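Local coordinates for macrophage receptor MARCO (Mus musculus, PDB 2OYA), which probably recognises ligands for macrophages as a scavenger receptor, its cysteine-rich domain contributing to binding through a basic and an acidic cluster, at residues T28-D33 against W65-N70; R15-V20 against N94-V99. All coordinates share one frame; numbering follows the deposited sequence. Where two conformers were deposited one is given.

Contact 1. Residues T28-D33 against W65-N70; sequences TICDDD and WLDNVN
I29 and L66 pair as a parallel beta bridge, joining strands 25-29 and 64-66 at one edge of the mixed sheet in this scavenger receptor cysteine-rich (SRCR) domain. Their side chains lie side by side and point the same way, with I29 CG2 4.0 Å from L66 CB. The same methyl also meets the next apolar residue, V69, at its CG2. With chi1 at -60°, I29 CG2 stands anti to the backbone N, where it meets L66 and V69. On either side of I29 the backbone closes the bridge: W65 N donates to T28 O at 2.8 Å, L66 N adds a weak bond to that oxygen, and C30 N donates to L66 O at 2.8 Å.

Past the strands the two chains run on together as loops, and a water takes over from direct backbone bonds. It donates to C30 O and to D32 O (2.7 Å), and accepts from V69 N at 3.0 Å, so three polar backbone atoms share it. C30 CB rests against the D67 carboxylate, while its sulfur leaves the contact in a disulfide to C91. D32, which was modelled in two conformers, faces D67, and their close carboxylate approach is therefore doubtful. The acidic residues D31, D32 and D33 lie close together here and may belong to the domain's acidic cluster. Toward the exposed end, N68 reaches D33 with its amide. N68 ND2 donates to D33 OD2 at 3.1 Å, arriving from above the carboxylate plane, 61° out of it.

Contact 2. Residues R15-V20 against N94-V99; sequences RGRAEV and NEDAGV
A97 O takes the N-H of A18 at 3.0 Å, and a water sits 2.9 Å from the same A97 O. Two residues away on each chain, the backbones of G16 and V99 exchange a pair of bonds: V99 N donates to G16 O at 2.9 Å and G16 N to V99 O at 3.0 Å. G16 and V99 thus form an antiparallel hydrogen-bonded pair, followed by R17 and G98 as a non-hydrogen-bonded one. In the SRCR fold this places the chain's corner at G16, between strands 14-15 and 17-22, against strand 98-101. At R17 and G98 the backbones come close, their CA atoms 4.0 Å apart. Beyond them A18 CB packs on V99 CG1 at 4.0 Å, and both residues touch F42 of helix 36-45. The aliphatic part of R17 passes alongside D96 at a slant, its CD 3.5 Å from D96 OD2. That carboxylate is held by H93 and T28, and no N-H of R17 points at it. Bent at chi3 (58°), the arginine instead turns its guanidinium edge to E19: E19 OE1 lies in the guanidinium plane, R17 NE donating to its anti lone pair at 2.8 Å and NH2 coming in on the syn side, tilted from the carboxylate plane.

How the contacts relate
Both contacts are largely buried, with contact 2 nearer the centre of the chain, and both reach the mixed sheet, in which strand 25-29 separates strands 17-22 and 64-66. They touch directly: I29 O lies 2.7 Å from A97 N and T28 OG1 2.8 Å from D96 OD1, each probably a hydrogen bond, so residues 28-29 serve both. Contact 1 continues a parallel pairing into loops, where a water and an amide-carboxylate bond replace strand bonds and acidic side chains gather, from buried D67 to exposed D33. Contact 2 is antiparallel and ties a corner between the two sheets, its arginine salt bridge staying within residues 15-20.

Contact 1. Residues T28-D33 against W65-N70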
ATOM      1  N   THR A  28      -7.028   5.315   0.987  1.00  5.73           N
ATOM      2  CA  THR A  28      -6.000   4.790   1.863  1.00  5.90           C
ATOM      3  C   THR A  28      -6.319   3.342   2.296  1.00  6.39           C
ATOM      4  O   THR A  28      -7.337   2.749   1.900  1.00  6.05           O
ATOM      5  CB  THR A  28      -5.827   5.700   3.094  1.00  5.79           C
ATOM      6  OG1 THR A  28      -7.048   5.708   3.852  1.00  4.91           O
ATOM      7  CG2 THR A  28      -5.434   7.147   2.668  1.00  5.91           C
ATOM      8  N   ILE A  29      -5.417   2.777   3.090  1.00  5.47           N
ATOM      9  CA  ILE A  29      -5.513   1.382   3.509  1.00  6.25           C
ATOM     10  C   ILE A  29      -5.462   1.362   5.038  1.00  5.94           C
ATOM     11  O   ILE A  29      -4.476   1.815   5.634  1.00  6.00           O
ATOM     12  CB  ILE A  29      -4.321   0.579   2.955  1.00  5.86           C
ATOM     13  CG1 ILE A  29      -4.318   0.628   1.409  1.00  7.06           C
ATOM     14  CG2 ILE A  29      -4.361  -0.878   3.471  1.00  6.31           C
ATOM     15  CD1 ILE A  29      -3.079  -0.028   0.754  1.00  7.36           C
ATOM     16  N   CYS A  30      -6.513   0.866   5.679  1.00  6.39           N
ATOM     17  CA  CYS A  30      -6.467   0.723   7.132  1.00  6.32           C
ATOM     18  C   CYS A  30      -5.386  -0.281   7.557  1.00  5.79           C
ATOM     19  O   CYS A  30      -5.162  -1.290   6.871  1.00  6.80           O
ATOM     20  CB  CYS A  30      -7.842   0.319   7.673  1.00  6.91           C
ATOM     21  SG  CYS A  30      -7.866   0.320   9.481  1.00 10.07           S
ATOM     22  N   ASP A  31      -4.714  -0.015   8.677  1.00  5.08           N
ATOM     23  CA  ASP A  31      -3.593  -0.875   9.074  1.00  6.22           C
ATOM     24  C   ASP A  31      -4.004  -2.194   9.783  1.00  6.81           C
ATOM     25  O   ASP A  31      -3.132  -2.966  10.216  1.00  6.37           O
ATOM     26  CB  ASP A  31      -2.554  -0.107   9.871  1.00  5.18           C
ATOM     27  CG  ASP A  31      -3.021   0.224  11.295  1.00  6.63           C
ATOM     28  OD1 ASP A  31      -4.159  -0.148  11.662  1.00  7.03           O
ATOM     29  OD2 ASP A  31      -2.224   0.846  12.042  1.00  6.75           O
ATOM     30  N   ASP A  32      -5.315  -2.442   9.888  0.50  7.88           N
ATOM     31  CA  ASP A  32      -5.810  -3.691  10.487  0.50  8.79           C
ATOM     32  C   ASP A  32      -5.241  -4.873   9.705  0.50  8.98           C
ATOM     33  O   ASP A  32      -5.526  -5.008   8.515  0.50  9.28           O
ATOM     34  CB  ASP A  32      -7.342  -3.779  10.427  0.50  9.40           C
ATOM     35  CG  ASP A  32      -8.055  -2.732  11.275  0.50 10.83           C
ATOM     36  OD1 ASP A  32      -7.457  -2.167  12.222  0.50 14.04           O
ATOM     37  OD2 ASP A  32      -9.255  -2.497  10.989  0.50 12.92           O
ATOM     38  N   ASP A  33      -4.452  -5.721  10.373  1.00  8.76           N
ATOM     39  CA  ASP A  33      -3.832  -6.932   9.731  1.00  9.50           C
ATOM     40  C   ASP A  33      -2.792  -6.605   8.657  1.00  8.18           C
ATOM     41  O   ASP A  33      -2.360  -7.489   7.927  1.00  8.55           O
ATOM     42  CB  ASP A  33      -4.879  -7.878   9.093  1.00 10.55           C
ATOM     43  CG  ASP A  33      -5.863  -8.453  10.089  1.00 15.41           C
ATOM     44  OD1 ASP A  33      -5.504  -8.647  11.276  1.00 17.34           O
ATOM     45  OD2 ASP A  33      -7.004  -8.743   9.645  1.00 20.90           O
ATOM     46  N   TRP A  65     -10.038   2.800   1.296  1.00  7.25           N
ATOM     47  CA  TRP A  65     -10.517   1.757   0.377  1.00  7.12           C
ATOM     48  C   TRP A  65     -10.353   0.315   0.848  1.00  7.31           C
ATOM     49  O   TRP A  65     -11.149  -0.546   0.471  1.00  8.52           O
ATOM     50  CB  TRP A  65      -9.858   1.882  -0.988  1.00  6.87           C
ATOM     51  CG  TRP A  65     -10.341   3.023  -1.855  1.00  7.55           C
ATOM     52  CD1 TRP A  65      -9.571   3.862  -2.580  1.00  6.26           C
ATOM     53  CD2 TRP A  65     -11.709   3.409  -2.104  1.00  7.42           C
ATOM     54  NE1 TRP A  65     -10.359   4.760  -3.272  1.00  7.85           N
ATOM     55  CE2 TRP A  65     -11.674   4.498  -3.004  1.00  8.12           C
ATOM     56  CE3 TRP A  65     -12.952   2.932  -1.660  1.00  7.91           C
ATOM     57  CZ2 TRP A  65     -12.832   5.143  -3.449  1.00  8.86           C
ATOM     58  CZ3 TRP A  65     -14.115   3.571  -2.120  1.00  8.44           C
ATOM     59  CH2 TRP A  65     -14.038   4.662  -3.005  1.00  8.44           C
ATOM     60  N   LEU A  66      -9.287   0.043   1.593  1.00  7.06           N
ATOM     61  CA  LEU A  66      -8.948  -1.332   1.998  1.00  6.39           C
ATOM     62  C   LEU A  66      -8.803  -1.490   3.509  1.00  6.78           C
ATOM     63  O   LEU A  66      -8.379  -0.564   4.203  1.00  7.04           O
ATOM     64  CB  LEU A  66      -7.657  -1.789   1.317  1.00  6.42           C
ATOM     65  CG  LEU A  66      -7.686  -1.949  -0.205  1.00  7.66           C
ATOM     66  CD1 LEU A  66      -6.284  -2.293  -0.705  1.00  8.30           C
ATOM     67  CD2 LEU A  66      -8.722  -3.006  -0.627  1.00  9.79           C
ATOM     68  N   ASP A  67      -9.180  -2.667   4.002  1.00  6.66           N
ATOM     69  CA  ASP A  67      -9.070  -3.012   5.419  1.00  7.49           C
ATOM     70  C   ASP A  67      -8.911  -4.534   5.492  1.00  6.94           C
ATOM     71  O   ASP A  67      -9.348  -5.264   4.581  1.00  7.04           O
ATOM     72  CB  ASP A  67     -10.331  -2.551   6.174  1.00  7.82           C
ATOM     73  CG  ASP A  67     -10.201  -2.652   7.684  1.00  9.23           C
ATOM     74  OD1 ASP A  67      -9.078  -2.814   8.182  1.00  9.91           O
ATOM     75  OD2 ASP A  67     -11.240  -2.511   8.383  1.00 11.48           O
ATOM     76  N   ASN A  68      -8.254  -4.999   6.550  1.00  8.10           N
ATOM     77  CA  ASN A  68      -7.987  -6.425   6.761  1.00  9.56           C
ATOM     78  C   ASN A  68      -7.367  -7.099   5.547  1.00  9.26           C
ATOM     79  O   ASN A  68      -7.770  -8.198   5.158  1.00  9.12           O
ATOM     80  CB  ASN A  68      -9.263  -7.148   7.222  1.00 10.05           C
ATOM     81  CG  ASN A  68      -9.879  -6.488   8.430  1.00 13.16           C
ATOM     82  OD1 ASN A  68     -10.970  -5.919   8.352  1.00 17.81           O
ATOM     83  ND2 ASN A  68      -9.149  -6.490   9.538  1.00 14.38           N
ATOM     84  N   VAL A  69      -6.372  -6.425   4.953  1.00  9.14           N
ATOM     85  CA  VAL A  69      -5.628  -7.024   3.851  1.00  8.63           C
ATOM     86  C   VAL A  69      -4.824  -8.219   4.379  1.00  9.54           C
ATOM     87  O   VAL A  69      -4.092  -8.095   5.370  1.00  8.91           O
ATOM     88  CB  VAL A  69      -4.701  -6.000   3.166  1.00  8.13           C
ATOM     89  CG1 VAL A  69      -3.985  -6.628   1.960  1.00  8.42           C
ATOM     90  CG2 VAL A  69      -5.505  -4.755   2.731  1.00  7.97           C
ATOM     91  N   ASN A  70      -4.979  -9.364   3.715  0.50  9.51           N
ATOM     92  CA  ASN A  70      -4.296 -10.592   4.112  0.50 10.53           C
ATOM     93  C   ASN A  70      -3.647 -11.298   2.925  0.50 10.68           C
ATOM     94  O   ASN A  70      -4.073 -12.378   2.525  0.50 10.23           O
ATOM     95  CB  ASN A  70      -5.268 -11.520   4.840  0.50 11.10           C
ATOM     96  CG  ASN A  70      -5.430 -11.157   6.296  0.50 11.61           C
ATOM     97  OD1 ASN A  70      -4.583 -11.493   7.128  0.50 14.90           O
ATOM     98  ND2 ASN A  70      -6.522 -10.474   6.621  0.50 13.41           N
TER
HETATM   99  O   HOH W   1      -4.959  -4.058   6.056  1.00  6.61           O
HETATM  100  O   HOH W   2      -2.152 -10.161   6.838  1.00 18.23           O

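Contact 2. Residues R15-V20 against N94-V99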
ATOM      1  N   ARG A  15       9.436   5.570   1.489  1.00  7.22           N
ATOM      2  CA  ARG A  15       8.701   5.390   2.735  1.00  7.25           C
ATOM      3  C   ARG A  15       7.551   6.371   2.767  1.00  7.08           C
ATOM      4  O   ARG A  15       7.733   7.548   2.457  1.00  6.99           O
ATOM      5  CB  ARG A  15       9.664   5.631   3.914  1.00  8.18           C
ATOM      6  CG  ARG A  15       9.059   5.607   5.291  1.00 10.43           C
ATOM      7  CD  ARG A  15      10.130   5.954   6.313  1.00 13.93           C
ATOM      8  NE  ARG A  15       9.607   5.767   7.659  1.00 15.91           N
ATOM      9  CZ  ARG A  15       9.828   4.676   8.378  1.00 17.53           C
ATOM     10  NH1 ARG A  15      10.590   3.700   7.891  1.00 19.03           N
ATOM     11  NH2 ARG A  15       9.305   4.573   9.586  1.00 19.59           N
ATOM     12  N   GLY A  16       6.361   5.903   3.129  1.00  6.09           N
ATOM     13  CA  GLY A  16       5.233   6.822   3.237  1.00  6.54           C
ATOM     14  C   GLY A  16       3.923   6.074   3.394  1.00  6.79           C
ATOM     15  O   GLY A  16       3.915   4.858   3.631  1.00  6.45           O
ATOM     16  N   ARG A  17       2.812   6.805   3.281  1.00  6.81           N
ATOM     17  CA  ARG A  17       1.495   6.171   3.402  1.00  6.79           C
ATOM     18  C   ARG A  17       1.153   5.431   2.104  1.00  6.81           C
ATOM     19  O   ARG A  17       1.355   5.966   1.001  1.00  6.88           O
ATOM     20  CB  ARG A  17       0.439   7.230   3.736  1.00  7.50           C
ATOM     21  CG  ARG A  17      -0.984   6.726   3.842  1.00  8.05           C
ATOM     22  CD  ARG A  17      -1.929   7.879   4.235  1.00  7.08           C
ATOM     23  NE  ARG A  17      -1.867   8.984   3.277  1.00  6.88           N
ATOM     24  CZ  ARG A  17      -1.197  10.133   3.440  1.00  8.96           C
ATOM     25  NH1 ARG A  17      -0.523  10.400   4.560  1.00  6.37           N
ATOM     26  NH2 ARG A  17      -1.245  11.045   2.474  1.00  8.32           N
ATOM     27  N   ALA A  18       0.627   4.208   2.238  1.00  6.69           N
ATOM     28  CA  ALA A  18       0.206   3.405   1.083  1.00  6.41           C
ATOM     29  C   ALA A  18      -1.181   3.854   0.606  1.00  6.78           C
ATOM     30  O   ALA A  18      -2.158   3.808   1.376  1.00  6.47           O
ATOM     31  CB  ALA A  18       0.192   1.907   1.440  1.00  6.43           C
ATOM     32  N   GLU A  19      -1.265   4.275  -0.653  1.00  5.98           N
ATOM     33  CA  GLU A  19      -2.567   4.655  -1.232  1.00  6.19           C
ATOM     34  C   GLU A  19      -2.910   3.838  -2.459  1.00  6.29           C
ATOM     35  O   GLU A  19      -2.028   3.326  -3.127  1.00  6.49           O
ATOM     36  CB  GLU A  19      -2.636   6.163  -1.516  1.00  5.51           C
ATOM     37  CG  GLU A  19      -2.535   6.979  -0.219  1.00  5.79           C
ATOM     38  CD  GLU A  19      -2.803   8.461  -0.391  1.00  8.55           C
ATOM     39  OE1 GLU A  19      -2.778   9.164   0.645  1.00  8.23           O
ATOM     40  OE2 GLU A  19      -3.057   8.920  -1.537  1.00  7.52           O
ATOM     41  N   VAL A  20      -4.210   3.703  -2.726  1.00  6.66           N
ATOM     42  CA  VAL A  20      -4.708   2.831  -3.777  1.00  6.79           C
ATOM     43  C   VAL A  20      -5.793   3.589  -4.543  1.00  6.62           C
ATOM     44  O   VAL A  20      -6.535   4.369  -3.952  1.00  5.41           O
ATOM     45  CB  VAL A  20      -5.231   1.471  -3.191  1.00  7.63           C
ATOM     46  CG1 VAL A  20      -6.424   1.677  -2.239  1.00  7.73           C
ATOM     47  CG2 VAL A  20      -5.588   0.497  -4.274  1.00 10.38           C
ATOM     48  N   ASN A  94      -6.113   8.171  11.046  1.00  5.89           N
ATOM     49  CA  ASN A  94      -4.980   7.939  11.968  1.00  6.37           C
ATOM     50  C   ASN A  94      -4.410   6.506  11.871  1.00  6.30           C
ATOM     51  O   ASN A  94      -3.264   6.258  12.259  1.00  6.38           O
ATOM     52  CB  ASN A  94      -5.382   8.251  13.421  1.00  6.83           C
ATOM     53  CG  ASN A  94      -5.181   9.724  13.793  1.00  9.22           C
ATOM     54  OD1 ASN A  94      -4.408  10.445  13.153  1.00 10.24           O
ATOM     55  ND2 ASN A  94      -5.900  10.179  14.810  1.00 10.94           N
ATOM     56  N   GLU A  95      -5.217   5.574  11.362  1.00  6.09           N
ATOM     57  CA  GLU A  95      -4.842   4.166  11.247  1.00  6.15           C
ATOM     58  C   GLU A  95      -4.322   3.837   9.846  1.00  6.06           C
ATOM     59  O   GLU A  95      -4.112   2.651   9.538  1.00  5.17           O
ATOM     60  CB  GLU A  95      -6.048   3.263  11.556  1.00  5.61           C
ATOM     61  CG  GLU A  95      -6.683   3.541  12.927  1.00  6.04           C
ATOM     62  CD  GLU A  95      -7.923   2.734  13.172  1.00  8.22           C
ATOM     63  OE1 GLU A  95      -9.005   3.170  12.735  1.00  9.68           O
ATOM     64  OE2 GLU A  95      -7.827   1.656  13.809  1.00 10.20           O
ATOM     65  N   ASP A  96      -4.140   4.857   8.997  1.00  5.85           N
ATOM     66  CA  ASP A  96      -3.684   4.612   7.614  1.00  5.26           C
ATOM     67  C   ASP A  96      -2.340   3.918   7.618  1.00  5.51           C
ATOM     68  O   ASP A  96      -1.400   4.360   8.283  1.00  5.02           O
ATOM     69  CB  ASP A  96      -3.571   5.885   6.767  1.00  5.06           C
ATOM     70  CG  ASP A  96      -4.925   6.483   6.371  1.00  4.68           C
ATOM     71  OD1 ASP A  96      -5.956   5.781   6.399  1.00  4.84           O
ATOM     72  OD2 ASP A  96      -4.929   7.674   6.005  1.00  5.32           O
ATOM     73  N   ALA A  97      -2.272   2.818   6.865  1.00  4.86           N
ATOM     74  CA  ALA A  97      -1.087   1.990   6.770  1.00  5.42           C
ATOM     75  C   ALA A  97      -0.014   2.678   5.923  1.00  5.20           C
ATOM     76  O   ALA A  97      -0.319   3.379   4.955  1.00  6.05           O
ATOM     77  CB  ALA A  97      -1.453   0.645   6.153  1.00  5.68           C
ATOM     78  N   GLY A  98       1.240   2.469   6.295  1.00  5.22           N
ATOM     79  CA  GLY A  98       2.359   2.904   5.471  1.00  4.53           C
ATOM     80  C   GLY A  98       3.266   1.743   5.067  1.00  4.49           C
ATOM     81  O   GLY A  98       3.070   0.594   5.486  1.00  4.20           O
ATOM     82  N   VAL A  99       4.255   2.069   4.251  1.00  4.40           N
ATOM     83  CA  VAL A  99       5.212   1.087   3.759  1.00  4.92           C
ATOM     84  C   VAL A  99       6.596   1.712   3.728  1.00  5.59           C
ATOM     85  O   VAL A  99       6.731   2.930   3.537  1.00  5.31           O
ATOM     86  CB  VAL A  99       4.859   0.584   2.316  1.00  4.91           C
ATOM     87  CG1 VAL A  99       3.547  -0.185   2.315  1.00  5.96           C
ATOM     88  CG2 VAL A  99       4.826   1.739   1.298  1.00  4.40           C
TER
HETATM   89  O   HOH W   3      -2.888   4.114   3.793  1.00  6.57           O